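Local coordinates for protein pseudopodium-enriched atypical kinase 1 (Homo sapiens, PDB 6BHC) that is a pseudokinase that has an unusual catalytic cleft, dimerises through its kinase fold and probably signals without efficient phosphoryl transfer, at residues R263-P266 with E267-T270; E339-I343 with S344-G348; E192-P196 with Y197-H201. The protein carries 1 engineered substitution. All coordinates share one frame; numbering follows the deposited sequence.

Contact 1: residues R263-P266 with E267-T270; sequences RLAP and EIIT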
ATOM      1  N   ARG A 263       2.308  45.768   7.610  1.00 58.92           N
ATOM      2  CA  ARG A 263       2.635  44.507   6.959  1.00 54.11           C
ATOM      3  C   ARG A 263       3.597  44.694   5.791  1.00 56.53           C
ATOM      4  O   ARG A 263       3.730  43.798   4.952  1.00 61.53           O
ATOM      5  CB  ARG A 263       1.358  43.810   6.490  1.00 52.47           C
ATOM      6  CG  ARG A 263       0.364  43.542   7.604  1.00 55.53           C
ATOM      7  CD  ARG A 263      -0.868  42.820   7.087  1.00 56.96           C
ATOM      8  NE  ARG A 263      -1.806  42.527   8.164  1.00 65.27           N
ATOM      9  CZ  ARG A 263      -1.774  41.420   8.900  1.00 64.37           C
ATOM     10  NH1 ARG A 263      -0.850  40.496   8.674  1.00 46.94           N
ATOM     11  NH2 ARG A 263      -2.668  41.238   9.863  1.00 69.60           N
ATOM     12  N   LEU A 264       4.266  45.840   5.718  1.00 52.23           N
ATOM     13  CA  LEU A 264       5.243  46.114   4.675  1.00 50.78           C
ATOM     14  C   LEU A 264       6.649  45.879   5.208  1.00 47.43           C
ATOM     15  O   LEU A 264       6.979  46.294   6.322  1.00 46.20           O
ATOM     16  CB  LEU A 264       5.113  47.549   4.164  1.00 56.01           C
ATOM     17  CG  LEU A 264       3.816  47.907   3.441  1.00 61.52           C
ATOM     18  CD1 LEU A 264       3.873  49.344   2.938  1.00 72.87           C
ATOM     19  CD2 LEU A 264       3.561  46.933   2.299  1.00 62.65           C
ATOM     20  N   ALA A 265       7.471  45.210   4.403  1.00 46.06           N
ATOM     21  CA  ALA A 265       8.834  44.911   4.807  1.00 44.67           C
ATOM     22  C   ALA A 265       9.624  46.205   5.008  1.00 41.97           C
ATOM     23  O   ALA A 265       9.313  47.232   4.399  1.00 47.60           O
ATOM     24  CB  ALA A 265       9.515  44.030   3.762  1.00 48.00           C
ATOM     25  N   PRO A 266      10.646  46.186   5.869  1.00 45.69           N
ATOM     26  CA  PRO A 266      11.386  47.428   6.154  1.00 45.51           C
ATOM     27  C   PRO A 266      12.034  48.055   4.933  1.00 46.10           C
ATOM     28  O   PRO A 266      12.154  49.286   4.878  1.00 40.78           O
ATOM     29  CB  PRO A 266      12.437  46.979   7.178  1.00 35.64           C
ATOM     30  CG  PRO A 266      11.852  45.765   7.813  1.00 33.35           C
ATOM     31  CD  PRO A 266      11.086  45.072   6.728  1.00 35.07           C
ATOM     32  N   GLU A 267      12.458  47.255   3.950  1.00 40.00           N
ATOM     33  CA  GLU A 267      13.109  47.833   2.779  1.00 43.94           C
ATOM     34  C   GLU A 267      12.138  48.663   1.948  1.00 47.06           C
ATOM     35  O   GLU A 267      12.558  49.598   1.257  1.00 44.35           O
ATOM     36  CB  GLU A 267      13.748  46.735   1.924  1.00 41.05           C
ATOM     37  CG  GLU A 267      12.776  45.723   1.333  1.00 41.62           C
ATOM     38  CD  GLU A 267      12.510  44.549   2.255  1.00 46.77           C
ATOM     39  OE1 GLU A 267      12.788  44.659   3.469  1.00 47.73           O
ATOM     40  OE2 GLU A 267      12.028  43.505   1.764  1.00 46.14           O
ATOM     41  N   ILE A 268      10.842  48.349   2.010  1.00 48.14           N
ATOM     42  CA  ILE A 268       9.852  49.132   1.278  1.00 59.08           C
ATOM     43  C   ILE A 268       9.722  50.531   1.872  1.00 66.84           C
ATOM     44  O   ILE A 268       9.448  51.498   1.150  1.00 76.65           O
ATOM     45  CB  ILE A 268       8.500  48.391   1.267  1.00 59.17           C
ATOM     46  CG1 ILE A 268       8.664  46.989   0.675  1.00 51.28           C
ATOM     47  CG2 ILE A 268       7.455  49.173   0.485  1.00 62.60           C
ATOM     48  CD1 ILE A 268       9.150  46.984  -0.758  1.00 53.44           C
ATOM     49  N   ILE A 269       9.931  50.668   3.179  1.00 64.52           N
ATOM     50  CA  ILE A 269       9.725  51.950   3.844  1.00 64.17           C
ATOM     51  C   ILE A 269      10.965  52.840   3.781  1.00 68.01           C
ATOM     52  O   ILE A 269      10.837  54.067   3.708  1.00 72.44           O
ATOM     53  CB  ILE A 269       9.291  51.715   5.301  1.00 62.29           C
ATOM     54  CG1 ILE A 269       8.119  50.734   5.352  1.00 63.23           C
ATOM     55  CG2 ILE A 269       8.916  53.032   5.973  1.00 63.46           C
ATOM     56  CD1 ILE A 269       7.674  50.384   6.754  1.00 63.90           C
ATOM     57  N   THR A 270      12.160  52.251   3.798  1.00 68.28           N
ATOM     58  CA  THR A 270      13.401  53.009   3.929  1.00 74.55           C
ATOM     59  C   THR A 270      13.623  53.992   2.787  1.00 77.77           C
ATOM     60  O   THR A 270      13.530  55.209   2.985  1.00 91.58           O
ATOM     61  CB  THR A 270      14.596  52.057   4.024  1.00 75.95           C
ATOM     62  OG1 THR A 270      14.543  51.106   2.952  1.00 83.73           O
ATOM     63  CG2 THR A 270      14.589  51.328   5.361  1.00 64.89           C
TER
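Ala265 and Ile268 close the first turn of a weakly bonded helix: Ile268 N lies 3.0 Å from Ala265 O and stands above the carbonyl plane, with an N-H...O angle of only 137°. The next carbonyl is shared. Pro266 O accepts Ile269 N at 3.1 Å, again from above its plane, and Thr270 N at 3.2 Å, nearly along the C=O axis. The three-residue and four-residue bonds thus share one oxygen, consistent with a short, weakly bonded helix. Thr270 reinforces it, its OG1 donating to Glu267 O at 3.0 Å from above that carbonyl plane, while its CG2 rests against Pro266 O.

Among the side chains, Glu267 carries the contact. With CG lodged between the backbone N and the carbonyl carbon (chi1 63°) and the chain bent at chi2 (-88°), the carboxylate folds back along the chain instead of reaching outward. Its OE1 and OE2 both lie 3.3 Å from Ala265 CB, and OE1 also approaches Pro266 CD at 3.7 Å. The apolar part is looser: Leu264 CD1 meets Ile268 CG2 at 4.3 Å, and Ala265 CB faces Ile268 CG1 at about the same range.

Ala265, Pro266 and Glu267 are the Ala-Pro-Glu motif that ends the activation segment in protein kinases. As in that family, the glutamate pairs with an arginine from a later part of the C-lobe: Glu267 OE1 forms a salt bridge with Arg340 NH2, and Phe280 of helix 277-289 touches both Ala265 and Pro266. The bend lays the carboxylate over the Ala265 methyl, where Arg340 meets OE1; with an apolar methyl beside it, the guanidinium is probably the main partner balancing its charge.

Contact 2: residues E339-I343 with S344-G348; sequences ERILI and SDAKG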
ATOM      1  N   GLU A 339      19.610  38.863   4.152  1.00 52.04           N
ATOM      2  CA  GLU A 339      19.719  37.864   5.206  1.00 47.57           C
ATOM      3  C   GLU A 339      18.393  37.184   5.525  1.00 46.81           C
ATOM      4  O   GLU A 339      18.394  36.145   6.194  1.00 47.96           O
ATOM      5  CB  GLU A 339      20.287  38.498   6.484  1.00 55.65           C
ATOM      6  CG  GLU A 339      21.751  38.915   6.381  1.00 70.42           C
ATOM      7  CD  GLU A 339      22.714  37.772   6.660  1.00 82.54           C
ATOM      8  OE1 GLU A 339      23.768  38.026   7.283  1.00 85.80           O
ATOM      9  OE2 GLU A 339      22.422  36.623   6.267  1.00 86.33           O
ATOM     10  N   ARG A 340      17.274  37.740   5.069  1.00 35.84           N
ATOM     11  CA  ARG A 340      15.978  37.106   5.272  1.00 35.40           C
ATOM     12  C   ARG A 340      15.925  35.783   4.517  1.00 30.64           C
ATOM     13  O   ARG A 340      16.266  35.721   3.333  1.00 36.98           O
ATOM     14  CB  ARG A 340      14.861  38.040   4.803  1.00 28.57           C
ATOM     15  CG  ARG A 340      13.452  37.606   5.174  1.00 27.55           C
ATOM     16  CD  ARG A 340      12.448  38.647   4.702  1.00 23.82           C
ATOM     17  NE  ARG A 340      12.856  39.991   5.102  1.00 25.32           N
ATOM     18  CZ  ARG A 340      12.440  41.110   4.516  1.00 29.78           C
ATOM     19  NH1 ARG A 340      11.596  41.055   3.494  1.00 31.82           N
ATOM     20  NH2 ARG A 340      12.873  42.285   4.949  1.00 28.88           N
ATOM     21  N   ILE A 341      15.506  34.719   5.209  1.00 29.50           N
ATOM     22  CA  ILE A 341      15.534  33.392   4.602  1.00 29.50           C
ATOM     23  C   ILE A 341      14.520  33.306   3.466  1.00 30.76           C
ATOM     24  O   ILE A 341      13.550  34.070   3.386  1.00 24.69           O
ATOM     25  CB  ILE A 341      15.281  32.295   5.648  1.00 26.96           C
ATOM     26  CG1 ILE A 341      13.867  32.418   6.220  1.00 38.13           C
ATOM     27  CG2 ILE A 341      16.329  32.354   6.750  1.00 31.27           C
ATOM     28  CD1 ILE A 341      13.444  31.223   7.052  1.00 46.58           C
ATOM     29  N   LEU A 342      14.757  32.351   2.572  1.00 25.15           N
ATOM     30  CA  LEU A 342      13.872  32.097   1.448  1.00 30.99           C
ATOM     31  C   LEU A 342      12.673  31.264   1.888  1.00 31.25           C
ATOM     32  O   LEU A 342      12.707  30.564   2.904  1.00 27.98           O
ATOM     33  CB  LEU A 342      14.626  31.380   0.326  1.00 29.98           C
ATOM     34  CG  LEU A 342      15.687  32.194  -0.416  1.00 38.16           C
ATOM     35  CD1 LEU A 342      16.571  31.285  -1.257  1.00 42.55           C
ATOM     36  CD2 LEU A 342      15.024  33.245  -1.287  1.00 38.13           C
ATOM     37  N   ILE A 343      11.600  31.341   1.096  1.00 32.56           N
ATOM     38  CA  ILE A 343      10.382  30.613   1.434  1.00 33.70           C
ATOM     39  C   ILE A 343      10.581  29.107   1.317  1.00 31.76           C
ATOM     40  O   ILE A 343       9.815  28.337   1.908  1.00 29.27           O
ATOM     41  CB  ILE A 343       9.207  31.089   0.557  1.00 36.30           C
ATOM     42  CG1 ILE A 343       7.878  30.891   1.291  1.00 32.83           C
ATOM     43  CG2 ILE A 343       9.191  30.357  -0.778  1.00 41.46           C
ATOM     44  CD1 ILE A 343       7.708  31.784   2.504  1.00 27.22           C
ATOM     45  N   SER A 344      11.597  28.660   0.574  1.00 27.23           N
ATOM     46  CA  SER A 344      11.917  27.238   0.532  1.00 31.59           C
ATOM     47  C   SER A 344      12.670  26.795   1.780  1.00 31.15           C
ATOM     48  O   SER A 344      12.579  25.626   2.171  1.00 32.82           O
ATOM     49  CB  SER A 344      12.736  26.913  -0.717  1.00 35.17           C
ATOM     50  OG  SER A 344      11.977  27.129  -1.892  1.00 52.39           O
ATOM     51  N   ASP A 345      13.418  27.705   2.405  1.00 31.36           N
ATOM     52  CA  ASP A 345      14.037  27.396   3.689  1.00 25.24           C
ATOM     53  C   ASP A 345      12.990  27.328   4.792  1.00 23.73           C
ATOM     54  O   ASP A 345      13.061  26.461   5.671  1.00 20.61           O
ATOM     55  CB  ASP A 345      15.104  28.438   4.021  1.00 29.37           C
ATOM     56  CG  ASP A 345      16.173  28.540   2.951  1.00 49.13           C
ATOM     57  OD1 ASP A 345      16.508  27.500   2.345  1.00 49.86           O
ATOM     58  OD2 ASP A 345      16.673  29.661   2.712  1.00 64.58           O
ATOM     59  N   ALA A 346      12.009  28.235   4.758  1.00 20.57           N
ATOM     60  CA  ALA A 346      10.902  28.167   5.705  1.00 24.16           C
ATOM     61  C   ALA A 346      10.146  26.855   5.570  1.00 27.83           C
ATOM     62  O   ALA A 346       9.708  26.276   6.571  1.00 30.76           O
ATOM     63  CB  ALA A 346       9.959  29.353   5.499  1.00 16.62           C
ATOM     64  N   LYS A 347       9.982  26.370   4.337  1.00 28.99           N
ATOM     65  CA  LYS A 347       9.337  25.079   4.132  1.00 26.14           C
ATOM     66  C   LYS A 347      10.124  23.963   4.805  1.00 18.57           C
ATOM     67  O   LYS A 347       9.543  23.096   5.464  1.00 17.94           O
ATOM     68  CB  LYS A 347       9.178  24.808   2.636  1.00 23.98           C
ATOM     69  CG  LYS A 347       8.419  23.534   2.304  1.00 35.12           C
ATOM     70  CD  LYS A 347       8.074  23.466   0.825  1.00 43.09           C
ATOM     71  CE  LYS A 347       7.158  22.292   0.524  1.00 59.28           C
ATOM     72  NZ  LYS A 347       6.746  22.273  -0.907  1.00 67.86           N
ATOM     73  N   GLY A 348      11.449  23.975   4.661  1.00 19.54           N
ATOM     74  CA  GLY A 348      12.263  22.952   5.291  1.00 22.76           C
ATOM     75  C   GLY A 348      12.209  22.992   6.802  1.00 20.26           C
ATOM     76  O   GLY A 348      12.263  21.948   7.452  1.00 30.35           O
TER
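Leu342 and Asp345 meet at the start of helix 343-354, where Leu342 occupies the N-cap position. Leu342 O is the main acceptor: Ala346 N reaches it at 3.1 Å, in the carbonyl plane and with an N-H...O angle of 161°, while Asp345 N adds a weak, strongly bent bond. One residue on, Lys347 N bonds to Ile343 O at 3.1 Å, so the regular helical pattern is established at once. Asp345 also turns back: OD2 takes a weak bond from Leu342 N at 3.3 Å and lies 3.6 Å from Leu342 CB. This is one arm of a capping box; a leucine at the N-cap cannot supply the reciprocal side-chain bond. CG of Asp345 stands beside its own backbone N (chi1 -57°), which places the carboxylate at the helix start, where the helix dipole would probably stabilise its charge. Without the carboxylate, as with an alanine here, Leu342 N would probably lose its weak acceptor and the positive helix end a compensating charge.

Hydrophobic contacts flank the cap. Ile341 CD1 approaches Ala346 CB at 4.2 Å, brought there by a CG1 set between backbone N and carbonyl carbon (chi1 65°), and Ile343 CD1 comes to 4.5 Å from the same methyl.

Farther out, Arg340 NH1 and NE bond to the carbonyl oxygens of Lys276 and Asn334. Ser344 OG bonds to Glu192, and Lys347 NZ bonds to Ser189 OG and makes a salt bridge with Glu192. Three helices pack on the turn: Ile341 and Ala346 touch Leu328 of helix 322-332, whereas Ile343 lies on Cys188 and Leu191 of helix 173-194 and on Thr282 of helix 277-289.

Contact 3: residues E192-P196 with Y197-H201; sequences EHLKP and YHVTH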
ATOM      1  N   GLU A 192       5.961  29.096  -2.900  1.00 32.66           N
ATOM      2  CA  GLU A 192       7.053  28.560  -3.705  1.00 30.26           C
ATOM      3  C   GLU A 192       6.636  28.401  -5.161  1.00 34.70           C
ATOM      4  O   GLU A 192       7.477  28.486  -6.064  1.00 27.37           O
ATOM      5  CB  GLU A 192       7.510  27.221  -3.123  1.00 34.14           C
ATOM      6  CG  GLU A 192       8.787  26.661  -3.722  1.00 59.40           C
ATOM      7  CD  GLU A 192       9.161  25.311  -3.130  1.00 72.00           C
ATOM      8  OE1 GLU A 192       8.244  24.554  -2.744  1.00 70.37           O
ATOM      9  OE2 GLU A 192      10.371  25.013  -3.045  1.00 74.86           O
ATOM     10  N   HIS A 193       5.343  28.179  -5.409  1.00 23.53           N
ATOM     11  CA  HIS A 193       4.828  28.087  -6.769  1.00 26.06           C
ATOM     12  C   HIS A 193       4.889  29.423  -7.499  1.00 29.28           C
ATOM     13  O   HIS A 193       4.950  29.439  -8.733  1.00 32.25           O
ATOM     14  CB  HIS A 193       3.386  27.570  -6.738  1.00 21.72           C
ATOM     15  CG  HIS A 193       2.825  27.238  -8.086  1.00 24.62           C
ATOM     16  ND1 HIS A 193       3.222  26.131  -8.805  1.00 25.55           N
ATOM     17  CD2 HIS A 193       1.885  27.859  -8.836  1.00 22.17           C
ATOM     18  CE1 HIS A 193       2.555  26.089  -9.945  1.00 22.00           C
ATOM     19  NE2 HIS A 193       1.736  27.124  -9.988  1.00 17.84           N
ATOM     20  N   LEU A 194       4.887  30.540  -6.768  1.00 21.35           N
ATOM     21  CA  LEU A 194       4.909  31.853  -7.400  1.00 23.55           C
ATOM     22  C   LEU A 194       6.303  32.283  -7.833  1.00 27.33           C
ATOM     23  O   LEU A 194       6.424  33.157  -8.700  1.00 29.29           O
ATOM     24  CB  LEU A 194       4.337  32.909  -6.450  1.00 21.49           C
ATOM     25  CG  LEU A 194       2.947  32.674  -5.859  1.00 28.38           C
ATOM     26  CD1 LEU A 194       2.535  33.847  -4.975  1.00 29.21           C
ATOM     27  CD2 LEU A 194       1.924  32.443  -6.955  1.00 26.01           C
ATOM     28  N   LYS A 195       7.350  31.693  -7.256  1.00 19.37           N
ATOM     29  CA  LYS A 195       8.707  32.173  -7.510  1.00 23.69           C
ATOM     30  C   LYS A 195       9.135  32.047  -8.966  1.00 33.01           C
ATOM     31  O   LYS A 195       9.701  33.017  -9.500  1.00 30.22           O
ATOM     32  CB  LYS A 195       9.686  31.454  -6.575  1.00 23.68           C
ATOM     33  CG  LYS A 195       9.328  31.578  -5.106  1.00 26.34           C
ATOM     34  CD  LYS A 195       9.211  33.034  -4.688  1.00 41.50           C
ATOM     35  CE  LYS A 195       8.818  33.159  -3.223  1.00 46.76           C
ATOM     36  NZ  LYS A 195       8.698  34.583  -2.798  1.00 53.23           N
ATOM     37  N   PRO A 196       8.922  30.924  -9.664  1.00 32.70           N
ATOM     38  CA  PRO A 196       9.340  30.869 -11.076  1.00 34.57           C
ATOM     39  C   PRO A 196       8.590  31.842 -11.970  1.00 32.65           C
ATOM     40  O   PRO A 196       9.071  32.149 -13.068  1.00 33.06           O
ATOM     41  CB  PRO A 196       9.060  29.411 -11.471  1.00 31.76           C
ATOM     42  CG  PRO A 196       9.042  28.667 -10.185  1.00 27.81           C
ATOM     43  CD  PRO A 196       8.422  29.614  -9.208  1.00 21.97           C
ATOM     44  N   TYR A 197       7.431  32.336 -11.541  1.00 22.72           N
ATOM     45  CA  TYR A 197       6.720  33.382 -12.263  1.00 28.83           C
ATOM     46  C   TYR A 197       7.165  34.781 -11.863  1.00 36.82           C
ATOM     47  O   TYR A 197       6.745  35.751 -12.503  1.00 33.04           O
ATOM     48  CB  TYR A 197       5.207  33.257 -12.037  1.00 30.91           C
ATOM     49  CG  TYR A 197       4.590  31.998 -12.600  1.00 34.26           C
ATOM     50  CD1 TYR A 197       4.241  31.913 -13.942  1.00 37.72           C
ATOM     51  CD2 TYR A 197       4.346  30.898 -11.789  1.00 35.26           C
ATOM     52  CE1 TYR A 197       3.675  30.765 -14.462  1.00 41.79           C
ATOM     53  CE2 TYR A 197       3.776  29.747 -12.298  1.00 30.23           C
ATOM     54  CZ  TYR A 197       3.445  29.685 -13.635  1.00 36.96           C
ATOM     55  OH  TYR A 197       2.880  28.540 -14.149  1.00 40.18           O
ATOM     56  N   HIS A 198       8.003  34.904 -10.830  1.00 33.67           N
ATOM     57  CA  HIS A 198       8.404  36.197 -10.273  1.00 30.87           C
ATOM     58  C   HIS A 198       7.182  37.004  -9.841  1.00 31.49           C
ATOM     59  O   HIS A 198       7.047  38.190 -10.144  1.00 38.64           O
ATOM     60  CB  HIS A 198       9.266  36.989 -11.260  1.00 38.22           C
ATOM     61  CG  HIS A 198      10.555  36.317 -11.607  1.00 49.30           C
ATOM     62  ND1 HIS A 198      10.673  35.435 -12.659  1.00 61.11           N
ATOM     63  CD2 HIS A 198      11.780  36.389 -11.036  1.00 52.89           C
ATOM     64  CE1 HIS A 198      11.918  34.997 -12.724  1.00 58.29           C
ATOM     65  NE2 HIS A 198      12.610  35.560 -11.750  1.00 54.41           N
ATOM     66  N   VAL A 199       6.281  36.339  -9.125  1.00 29.98           N
ATOM     67  CA  VAL A 199       5.051  36.943  -8.632  1.00 33.51           C
ATOM     68  C   VAL A 199       5.120  37.001  -7.112  1.00 34.87           C
ATOM     69  O   VAL A 199       5.479  36.011  -6.462  1.00 32.92           O
ATOM     70  CB  VAL A 199       3.814  36.159  -9.104  1.00 31.36           C
ATOM     71  CG1 VAL A 199       2.563  36.650  -8.393  1.00 32.87           C
ATOM     72  CG2 VAL A 199       3.654  36.289 -10.610  1.00 37.67           C
ATOM     73  N   THR A 200       4.796  38.162  -6.553  1.00 27.78           N
ATOM     74  CA  THR A 200       4.685  38.352  -5.112  1.00 31.60           C
ATOM     75  C   THR A 200       3.237  38.675  -4.772  1.00 25.54           C
ATOM     76  O   THR A 200       2.617  39.521  -5.426  1.00 25.58           O
ATOM     77  CB  THR A 200       5.603  39.476  -4.625  1.00 30.36           C
ATOM     78  OG1 THR A 200       5.240  40.705  -5.264  1.00 43.26           O
ATOM     79  CG2 THR A 200       7.059  39.156  -4.941  1.00 32.27           C
ATOM     80  N   HIS A 201       2.704  38.004  -3.751  1.00 23.02           N
ATOM     81  CA  HIS A 201       1.298  38.181  -3.398  1.00 24.54           C
ATOM     82  C   HIS A 201       1.040  39.576  -2.836  1.00 30.49           C
ATOM     83  O   HIS A 201       0.090  40.254  -3.247  1.00 32.77           O
ATOM     84  CB  HIS A 201       0.876  37.103  -2.402  1.00 17.28           C
ATOM     85  CG  HIS A 201      -0.596  37.071  -2.131  1.00 31.08           C
ATOM     86  ND1 HIS A 201      -1.207  37.927  -1.240  1.00 34.98           N
ATOM     87  CD2 HIS A 201      -1.577  36.281  -2.628  1.00 21.58           C
ATOM     88  CE1 HIS A 201      -2.501  37.666  -1.201  1.00 36.37           C
ATOM     89  NE2 HIS A 201      -2.752  36.672  -2.034  1.00 24.97           N
TER
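Leu194 and Val199 form the outer bond of a Schellman motif that ends helix 173-194. In backbone terms, Val199 N donates to Leu194 O at 3.2 Å in a nearly straight bond, and His198 N donates to Lys195 O at 2.9 Å. His198, the C-prime residue, supplies the required positive phi (57°). Tyr197 N adds a weak bond to Leu194 O.

Apolar contact follows the same reversal, Leu194 CB lying 4.2 Å from Val199 CB.

Among the aromatic groups, His193 CG lies opposite its backbone N (chi1 -171°), which brings the imidazole toward Tyr197. The two rings cross at 57° with centroids 5.8 Å apart, and His193 O sits in the plane of the Tyr197 ring at its edge, 3.4 Å from CD2. Both polar ends have one partner residue: His193 NE2 bonds to Ala112 O and Tyr197 OH to Ala112 N.

The turn delivers the chain to His201, first residue of the His-Cys-Asp counterpart of the kinase His-Arg-Asp motif; its NE2 bonds to Ser241 O and its ring meets Phe243 edge-to-face. Back at the turn, Lys195 O lies over one face of the His198 imidazole, 4.0 Å above the plane and displaced toward the rim.

Following the chain, contact 3 comes first, then contact 1, then contact 2; each is a continuous stretch closing a local turn, so none nests in or crosses another. Contact 3 ends helix 173-194 and leads into strand 199-200, contact 1 forms the short helix 266-270 at the C-terminal end of the activation segment, and contact 2 starts helix 343-354. Contact 2 touches both others. The salt bridge of Arg340 with Glu267 joins it to contact 1, and Ser344, Lys347 and Ile343 meet Glu192 and Lys195 of contact 3. Contacts 1 and 3 stay about 9 Å apart at their nearest atoms, so 339-348 bridges the two across this lobe.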